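PDB 5MQO: Non-reducing end beta-L-arabinofuranosidase from Bacteroides thetaiotaomicron, which probably hydrolyses glycosidic bonds of complex plant pectin as a glycoside hydrolase of family GH127. Local coordinates for residues M251-G256 and V307-A312; R394-T399 and K403-V408. All coordinates share one frame; numbering follows the deposited sequence.

Contact 1: residues M251-G256 and V307-A312; sequences MYRATG and VADVYA
Arg253 reaches Asp309 across a gap of 10.0 Å from CA of Arg253 to CA of Asp309, carrying its charge from the end of helix 243-255 to the flank of helix 297-314. The CB of Arg253 points toward the partner helix, and CG lies anti to the carbonyl carbon (chi1 -77°). From there the chain runs extended to NE, which makes a salt bridge with Glu313, one residue beyond the segment 307-312. At the tip, the two terminal nitrogens converge end-on on a single oxygen: NH1 of Arg253 donates to OD1 of Asp309 at 2.8 Å, and NH2 of Arg253 reaches the same OD1 at 2.7 Å. Both bonds are bent, and both arrive from the same face of the carboxylate, whose plane stands 84° from that of the guanidinium. NH2 of Arg253 also lies 3.5 Å from CB of Ala312, near the guanidinium plane. NH1 has a further acidic partner in Glu250, one turn back on the arginine's own helix. The contact is thus almost wholly electrostatic: one arginine joins two helices of the catalytic domain, and the acids around it probably stabilise its positive charge.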
ATOM      1  N   MET A 251     -17.535  -5.249  -9.350  1.00 58.86           N
ATOM      2  CA  MET A 251     -18.632  -5.141 -10.301  1.00 59.68           C
ATOM      3  C   MET A 251     -19.930  -5.668  -9.765  1.00 58.39           C
ATOM      4  O   MET A 251     -20.981  -5.095 -10.072  1.00 57.68           O
ATOM      5  CB  MET A 251     -18.315  -5.833 -11.605  1.00 62.94           C
ATOM      6  CG  MET A 251     -17.701  -4.872 -12.594  1.00 66.10           C
ATOM      7  SD  MET A 251     -18.976  -3.819 -13.299  1.00 70.60           S
ATOM      8  CE  MET A 251     -17.893  -2.860 -14.329  1.00 71.10           C
ATOM      9  N   TYR A 252     -19.877  -6.740  -8.976  1.00 56.99           N
ATOM     10  CA  TYR A 252     -21.091  -7.215  -8.280  1.00 58.02           C
ATOM     11  C   TYR A 252     -21.599  -6.140  -7.335  1.00 56.28           C
ATOM     12  O   TYR A 252     -22.756  -5.769  -7.382  1.00 57.21           O
ATOM     13  CB  TYR A 252     -20.830  -8.498  -7.509  1.00 58.56           C
ATOM     14  CG  TYR A 252     -21.872  -8.851  -6.477  1.00 58.92           C
ATOM     15  CD1 TYR A 252     -23.142  -9.312  -6.843  1.00 59.85           C
ATOM     16  CD2 TYR A 252     -21.572  -8.761  -5.122  1.00 60.40           C
ATOM     17  CE1 TYR A 252     -24.091  -9.658  -5.875  1.00 60.40           C
ATOM     18  CE2 TYR A 252     -22.504  -9.100  -4.147  1.00 62.18           C
ATOM     19  CZ  TYR A 252     -23.765  -9.544  -4.518  1.00 61.92           C
ATOM     20  OH  TYR A 252     -24.645  -9.878  -3.505  1.00 62.41           O
ATOM     21  N   ARG A 253     -20.701  -5.621  -6.511  1.00 55.00           N
ATOM     22  CA  ARG A 253     -20.975  -4.431  -5.713  1.00 54.13           C
ATOM     23  C   ARG A 253     -21.616  -3.292  -6.471  1.00 54.11           C
ATOM     24  O   ARG A 253     -22.534  -2.677  -5.951  1.00 55.59           O
ATOM     25  CB  ARG A 253     -19.701  -3.914  -5.037  1.00 53.88           C
ATOM     26  CG  ARG A 253     -19.327  -4.766  -3.827  1.00 53.16           C
ATOM     27  CD  ARG A 253     -17.913  -4.548  -3.389  1.00 50.83           C
ATOM     28  NE  ARG A 253     -17.555  -5.511  -2.370  1.00 50.11           N
ATOM     29  CZ  ARG A 253     -16.317  -5.646  -1.894  1.00 49.85           C
ATOM     30  NH1 ARG A 253     -15.343  -4.854  -2.334  1.00 50.45           N
ATOM     31  NH2 ARG A 253     -16.053  -6.560  -0.961  1.00 48.14           N
ATOM     32  N   ALA A 254     -21.139  -3.016  -7.677  1.00 53.82           N
ATOM     33  CA  ALA A 254     -21.668  -1.919  -8.479  1.00 54.81           C
ATOM     34  C   ALA A 254     -22.958  -2.204  -9.260  1.00 57.31           C
ATOM     35  O   ALA A 254     -23.630  -1.258  -9.656  1.00 57.96           O
ATOM     36  CB  ALA A 254     -20.611  -1.413  -9.427  1.00 53.76           C
ATOM     37  N   THR A 255     -23.298  -3.470  -9.503  1.00 57.84           N
ATOM     38  CA  THR A 255     -24.461  -3.808 -10.342  1.00 58.70           C
ATOM     39  C   THR A 255     -25.538  -4.652  -9.681  1.00 61.53           C
ATOM     40  O   THR A 255     -26.655  -4.662 -10.164  1.00 64.50           O
ATOM     41  CB  THR A 255     -24.028  -4.603 -11.583  1.00 59.67           C
ATOM     42  OG1 THR A 255     -23.343  -5.801 -11.175  1.00 58.58           O
ATOM     43  CG2 THR A 255     -23.136  -3.759 -12.497  1.00 59.55           C
ATOM     44  N   GLY A 256     -25.204  -5.378  -8.612  1.00 63.12           N
ATOM     45  CA  GLY A 256     -26.123  -6.300  -7.955  1.00 62.14           C
ATOM     46  C   GLY A 256     -26.279  -7.598  -8.722  1.00 64.79           C
ATOM     47  O   GLY A 256     -27.141  -8.411  -8.393  1.00 68.89           O
ATOM     48  N   VAL A 307      -9.903 -12.640  -2.063  1.00 47.99           N
ATOM     49  CA  VAL A 307     -10.626 -13.570  -1.198  1.00 47.75           C
ATOM     50  C   VAL A 307     -11.366 -12.858  -0.049  1.00 47.80           C
ATOM     51  O   VAL A 307     -12.479 -13.241   0.309  1.00 46.85           O
ATOM     52  CB  VAL A 307      -9.677 -14.677  -0.681  1.00 48.23           C
ATOM     53  CG1 VAL A 307     -10.302 -15.517   0.433  1.00 48.82           C
ATOM     54  CG2 VAL A 307      -9.286 -15.587  -1.843  1.00 48.78           C
ATOM     55  N   ALA A 308     -10.746 -11.821   0.511  1.00 47.56           N
ATOM     56  CA  ALA A 308     -11.358 -11.021   1.552  1.00 46.96           C
ATOM     57  C   ALA A 308     -12.579 -10.335   1.022  1.00 48.06           C
ATOM     58  O   ALA A 308     -13.599 -10.260   1.696  1.00 46.91           O
ATOM     59  CB  ALA A 308     -10.389 -10.002   2.079  1.00 46.68           C
ATOM     60  N   ASP A 309     -12.469  -9.857  -0.209  1.00 50.85           N
ATOM     61  CA  ASP A 309     -13.619  -9.311  -0.931  1.00 50.81           C
ATOM     62  C   ASP A 309     -14.762 -10.324  -1.130  1.00 51.68           C
ATOM     63  O   ASP A 309     -15.931  -9.983  -0.938  1.00 53.12           O
ATOM     64  CB  ASP A 309     -13.171  -8.687  -2.264  1.00 50.14           C
ATOM     65  CG  ASP A 309     -12.860  -7.215  -2.137  1.00 50.02           C
ATOM     66  OD1 ASP A 309     -13.388  -6.581  -1.197  1.00 47.57           O
ATOM     67  OD2 ASP A 309     -12.116  -6.687  -2.991  1.00 51.61           O
ATOM     68  N   VAL A 310     -14.443 -11.571  -1.465  1.00 53.36           N
ATOM     69  CA  VAL A 310     -15.484 -12.612  -1.527  1.00 53.06           C
ATOM     70  C   VAL A 310     -16.040 -12.872  -0.145  1.00 54.35           C
ATOM     71  O   VAL A 310     -17.269 -12.947   0.007  1.00 55.22           O
ATOM     72  CB  VAL A 310     -15.003 -13.918  -2.183  1.00 52.77           C
ATOM     73  CG1 VAL A 310     -16.031 -15.053  -2.001  1.00 51.84           C
ATOM     74  CG2 VAL A 310     -14.719 -13.648  -3.663  1.00 52.95           C
ATOM     75  N   TYR A 311     -15.164 -12.945   0.865  1.00 54.92           N
ATOM     76  CA  TYR A 311     -15.631 -13.141   2.244  1.00 54.52           C
ATOM     77  C   TYR A 311     -16.618 -12.048   2.666  1.00 53.65           C
ATOM     78  O   TYR A 311     -17.623 -12.341   3.301  1.00 53.95           O
ATOM     79  CB  TYR A 311     -14.484 -13.248   3.253  1.00 55.48           C
ATOM     80  CG  TYR A 311     -15.046 -13.313   4.634  1.00 57.44           C
ATOM     81  CD1 TYR A 311     -15.553 -14.510   5.146  1.00 59.37           C
ATOM     82  CD2 TYR A 311     -15.192 -12.146   5.396  1.00 58.43           C
ATOM     83  CE1 TYR A 311     -16.138 -14.554   6.412  1.00 61.30           C
ATOM     84  CE2 TYR A 311     -15.767 -12.178   6.651  1.00 59.65           C
ATOM     85  CZ  TYR A 311     -16.230 -13.369   7.153  1.00 62.22           C
ATOM     86  OH  TYR A 311     -16.788 -13.318   8.387  1.00 66.11           O
ATOM     87  N   ALA A 312     -16.340 -10.799   2.293  1.00 53.55           N
ATOM     88  CA  ALA A 312     -17.233  -9.678   2.618  1.00 54.73           C
ATOM     89  C   ALA A 312     -18.680  -9.924   2.201  1.00 54.84           C
ATOM     90  O   ALA A 312     -19.595  -9.434   2.852  1.00 52.09           O
ATOM     91  CB  ALA A 312     -16.744  -8.401   1.960  1.00 53.90           C
TER

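Contact 2: residues R394-T399 and K403-V408; sequences RMLEVT and KYAELV
Tyr404 sets its ring with one face under Met395 and its edge toward Thr399 in a helical hairpin, where helix 382-399 turns back through a short connection into helix 402-416, consistent with the (alpha/alpha)6 barrel of GH127 catalytic domains. The two segments run nearly antiparallel, at 160°, with their axes 8.4 Å apart. The backbones come nearest where CA of Leu396 lies 5.1 Å from CA of Tyr404. Met395 approaches the tyrosine from above: its CB sits over the ring centre in a CH-pi contact, 3.5 Å from the centroid of the Tyr404 ring. The methionine chain then bends at chi2 and chi3 (both about -69°), curling across the ring to bring CE within 3.4 Å of the tyrosine OH, while SD takes an oblique Met-aromatic position. CG of Lys403 lies over the opposite face. Thr399 meets the ring at its edge, with OG1 3.2 Å from CD2 of Tyr404. Trp327 of helix 317-333 adds an edge-to-face ring contact. Replacing Tyr404 with an alanine would probably open a gap beneath Met395, leaving its bent chain free to turn. Leu396 leans its CD2 on CB of Ala405 at 3.9 Å, adding an apolar contact beside the ring. The threonine hydroxyl is held within its own helix, where OG1 of Thr399 donates to the carbonyl O of Met395 at 2.6 Å.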
ATOM      1  N   ARG A 394      -9.011  -4.426   2.973  1.00 48.90           N
ATOM      2  CA  ARG A 394     -10.189  -5.295   2.978  1.00 49.57           C
ATOM      3  C   ARG A 394     -10.373  -5.953   4.344  1.00 50.41           C
ATOM      4  O   ARG A 394     -11.489  -5.994   4.889  1.00 50.31           O
ATOM      5  CB  ARG A 394     -10.080  -6.370   1.922  1.00 50.88           C
ATOM      6  CG  ARG A 394     -10.633  -5.997   0.558  1.00 52.88           C
ATOM      7  CD  ARG A 394      -9.822  -4.929  -0.107  1.00 54.19           C
ATOM      8  NE  ARG A 394     -10.253  -4.693  -1.469  1.00 55.05           N
ATOM      9  CZ  ARG A 394      -9.938  -3.606  -2.165  1.00 55.93           C
ATOM     10  NH1 ARG A 394      -9.159  -2.648  -1.661  1.00 56.31           N
ATOM     11  NH2 ARG A 394     -10.399  -3.486  -3.399  1.00 58.07           N
ATOM     12  N   MET A 395      -9.272  -6.422   4.920  1.00 50.17           N
ATOM     13  CA  MET A 395      -9.335  -7.007   6.264  1.00 50.33           C
ATOM     14  C   MET A 395      -9.829  -5.997   7.324  1.00 49.45           C
ATOM     15  O   MET A 395     -10.624  -6.351   8.199  1.00 48.91           O
ATOM     16  CB  MET A 395      -7.992  -7.615   6.657  1.00 49.05           C
ATOM     17  CG  MET A 395      -7.573  -8.774   5.756  1.00 48.97           C
ATOM     18  SD  MET A 395      -8.554 -10.277   5.888  1.00 47.72           S
ATOM     19  CE  MET A 395      -8.080 -10.816   7.523  1.00 48.77           C
ATOM     20  N   LEU A 396      -9.387  -4.751   7.222  1.00 48.43           N
ATOM     21  CA  LEU A 396      -9.957  -3.693   8.044  1.00 49.44           C
ATOM     22  C   LEU A 396     -11.485  -3.618   7.887  1.00 51.14           C
ATOM     23  O   LEU A 396     -12.204  -3.674   8.898  1.00 50.19           O
ATOM     24  CB  LEU A 396      -9.342  -2.331   7.720  1.00 48.31           C
ATOM     25  CG  LEU A 396      -9.837  -1.123   8.539  1.00 47.75           C
ATOM     26  CD1 LEU A 396      -9.460  -1.250  10.019  1.00 48.13           C
ATOM     27  CD2 LEU A 396      -9.251   0.148   7.945  1.00 47.06           C
ATOM     28  N   GLU A 397     -11.973  -3.513   6.647  1.00 52.16           N
ATOM     29  CA  GLU A 397     -13.424  -3.286   6.405  1.00 56.30           C
ATOM     30  C   GLU A 397     -14.293  -4.496   6.872  1.00 56.16           C
ATOM     31  O   GLU A 397     -15.346  -4.329   7.442  1.00 55.30           O
ATOM     32  CB  GLU A 397     -13.701  -2.884   4.931  1.00 57.09           C
ATOM     33  CG  GLU A 397     -12.945  -1.619   4.480  1.00 57.72           C
ATOM     34  CD  GLU A 397     -13.691  -0.699   3.502  1.00 59.20           C
ATOM     35  OE1 GLU A 397     -14.249  -1.129   2.445  1.00 59.55           O
ATOM     36  OE2 GLU A 397     -13.700   0.513   3.796  1.00 58.51           O
ATOM     37  N   VAL A 398     -13.793  -5.701   6.666  1.00 56.72           N
ATOM     38  CA  VAL A 398     -14.433  -6.926   7.137  1.00 57.17           C
ATOM     39  C   VAL A 398     -14.418  -7.172   8.656  1.00 56.43           C
ATOM     40  O   VAL A 398     -15.234  -7.952   9.137  1.00 55.84           O
ATOM     41  CB  VAL A 398     -13.736  -8.122   6.450  1.00 58.67           C
ATOM     42  CG1 VAL A 398     -13.976  -9.431   7.166  1.00 60.63           C
ATOM     43  CG2 VAL A 398     -14.172  -8.219   4.998  1.00 58.42           C
ATOM     44  N   THR A 399     -13.470  -6.580   9.387  1.00 56.59           N
ATOM     45  CA  THR A 399     -13.278  -6.865  10.832  1.00 56.43           C
ATOM     46  C   THR A 399     -13.385  -5.686  11.805  1.00 58.22           C
ATOM     47  O   THR A 399     -13.651  -5.889  12.986  1.00 62.08           O
ATOM     48  CB  THR A 399     -11.906  -7.522  11.114  1.00 54.48           C
ATOM     49  OG1 THR A 399     -10.841  -6.629  10.773  1.00 52.00           O
ATOM     50  CG2 THR A 399     -11.762  -8.786  10.343  1.00 54.12           C
ATOM     51  N   LYS A 403      -5.631  -2.993  13.797  1.00 56.07           N
ATOM     52  CA  LYS A 403      -4.328  -3.556  13.470  1.00 56.48           C
ATOM     53  C   LYS A 403      -4.132  -3.711  11.955  1.00 55.59           C
ATOM     54  O   LYS A 403      -3.008  -3.653  11.472  1.00 57.50           O
ATOM     55  CB  LYS A 403      -4.106  -4.883  14.197  1.00 57.48           C
ATOM     56  CG  LYS A 403      -4.807  -6.077  13.571  1.00 57.43           C
ATOM     57  CD  LYS A 403      -4.770  -7.279  14.487  1.00 57.12           C
ATOM     58  CE  LYS A 403      -5.263  -8.532  13.783  1.00 57.81           C
ATOM     59  NZ  LYS A 403      -4.653  -9.734  14.410  1.00 58.11           N
ATOM     60  N   TYR A 404      -5.217  -3.908  11.213  1.00 52.84           N
ATOM     61  CA  TYR A 404      -5.138  -3.925   9.762  1.00 51.38           C
ATOM     62  C   TYR A 404      -4.916  -2.522   9.206  1.00 50.78           C
ATOM     63  O   TYR A 404      -4.203  -2.357   8.223  1.00 51.03           O
ATOM     64  CB  TYR A 404      -6.390  -4.566   9.153  1.00 51.76           C
ATOM     65  CG  TYR A 404      -6.576  -6.022   9.539  1.00 51.43           C
ATOM     66  CD1 TYR A 404      -5.644  -7.000   9.137  1.00 50.77           C
ATOM     67  CD2 TYR A 404      -7.659  -6.426  10.316  1.00 49.46           C
ATOM     68  CE1 TYR A 404      -5.808  -8.326   9.488  1.00 49.98           C
ATOM     69  CE2 TYR A 404      -7.815  -7.740  10.676  1.00 49.83           C
ATOM     70  CZ  TYR A 404      -6.895  -8.683  10.256  1.00 51.22           C
ATOM     71  OH  TYR A 404      -7.058  -9.991  10.610  1.00 53.09           O
ATOM     72  N   ALA A 405      -5.504  -1.511   9.840  1.00 50.80           N
ATOM     73  CA  ALA A 405      -5.215  -0.119   9.472  1.00 51.68           C
ATOM     74  C   ALA A 405      -3.730   0.299   9.614  1.00 50.95           C
ATOM     75  O   ALA A 405      -3.234   1.091   8.792  1.00 53.60           O
ATOM     76  CB  ALA A 405      -6.115   0.845  10.237  1.00 52.49           C
ATOM     77  N   GLU A 406      -3.046  -0.218  10.632  1.00 49.25           N
ATOM     78  CA  GLU A 406      -1.611   0.020  10.825  1.00 50.97           C
ATOM     79  C   GLU A 406      -0.794  -0.389   9.594  1.00 51.42           C
ATOM     80  O   GLU A 406       0.062   0.371   9.106  1.00 52.77           O
ATOM     81  CB  GLU A 406      -1.120  -0.766  12.048  1.00 52.25           C
ATOM     82  CG  GLU A 406       0.299  -0.475  12.521  1.00 52.72           C
ATOM     83  CD  GLU A 406       0.548   0.970  12.889  1.00 54.37           C
ATOM     84  OE1 GLU A 406      -0.329   1.608  13.508  1.00 56.31           O
ATOM     85  OE2 GLU A 406       1.635   1.481  12.558  1.00 57.73           O
ATOM     86  N   LEU A 407      -1.102  -1.569   9.069  1.00 51.54           N
ATOM     87  CA  LEU A 407      -0.430  -2.101   7.882  1.00 51.75           C
ATOM     88  C   LEU A 407      -0.705  -1.337   6.614  1.00 51.09           C
ATOM     89  O   LEU A 407       0.201  -1.184   5.781  1.00 49.76           O
ATOM     90  CB  LEU A 407      -0.751  -3.594   7.722  1.00 52.84           C
ATOM     91  CG  LEU A 407       0.204  -4.280   8.725  1.00 53.66           C
ATOM     92  CD1 LEU A 407      -0.452  -5.387   9.477  1.00 56.20           C
ATOM     93  CD2 LEU A 407       1.464  -4.768   8.029  1.00 52.56           C
ATOM     94  N   VAL A 408      -1.939  -0.859   6.464  1.00 50.31           N
ATOM     95  CA  VAL A 408      -2.260   0.037   5.360  1.00 49.16           C
ATOM     96  C   VAL A 408      -1.326   1.245   5.416  1.00 48.72           C
ATOM     97  O   VAL A 408      -0.766   1.617   4.395  1.00 47.73           O
ATOM     98  CB  VAL A 408      -3.757   0.467   5.374  1.00 49.76           C
ATOM     99  CG1 VAL A 408      -4.029   1.595   4.390  1.00 48.87           C
ATOM    100  CG2 VAL A 408      -4.654  -0.710   5.021  1.00 49.94           C
TER

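How the contacts relate
After the earlier helices of the domain, the chain reaches helix 243-255, and contact 1 closes a loop of 50 residues that includes helix 258-270 when helix 297-314 returns alongside. Beyond helix 317-333 the chain enters helix 382-399, and contact 2 closes over only three residues, the last of them already in helix 402-416. The loops follow in series, neither enclosing nor crossing the other. The contact centres lie about 17 Å apart, yet the inner segments 307-312 and 394-399 touch directly: Asp309 and Arg394 form a salt bridge, Ala308 packs on Arg394, and Tyr311 meets Val398. Together they tie helices 243-255, 297-314, 382-399 and 402-416 into what is probably one (alpha/alpha)6 barrel.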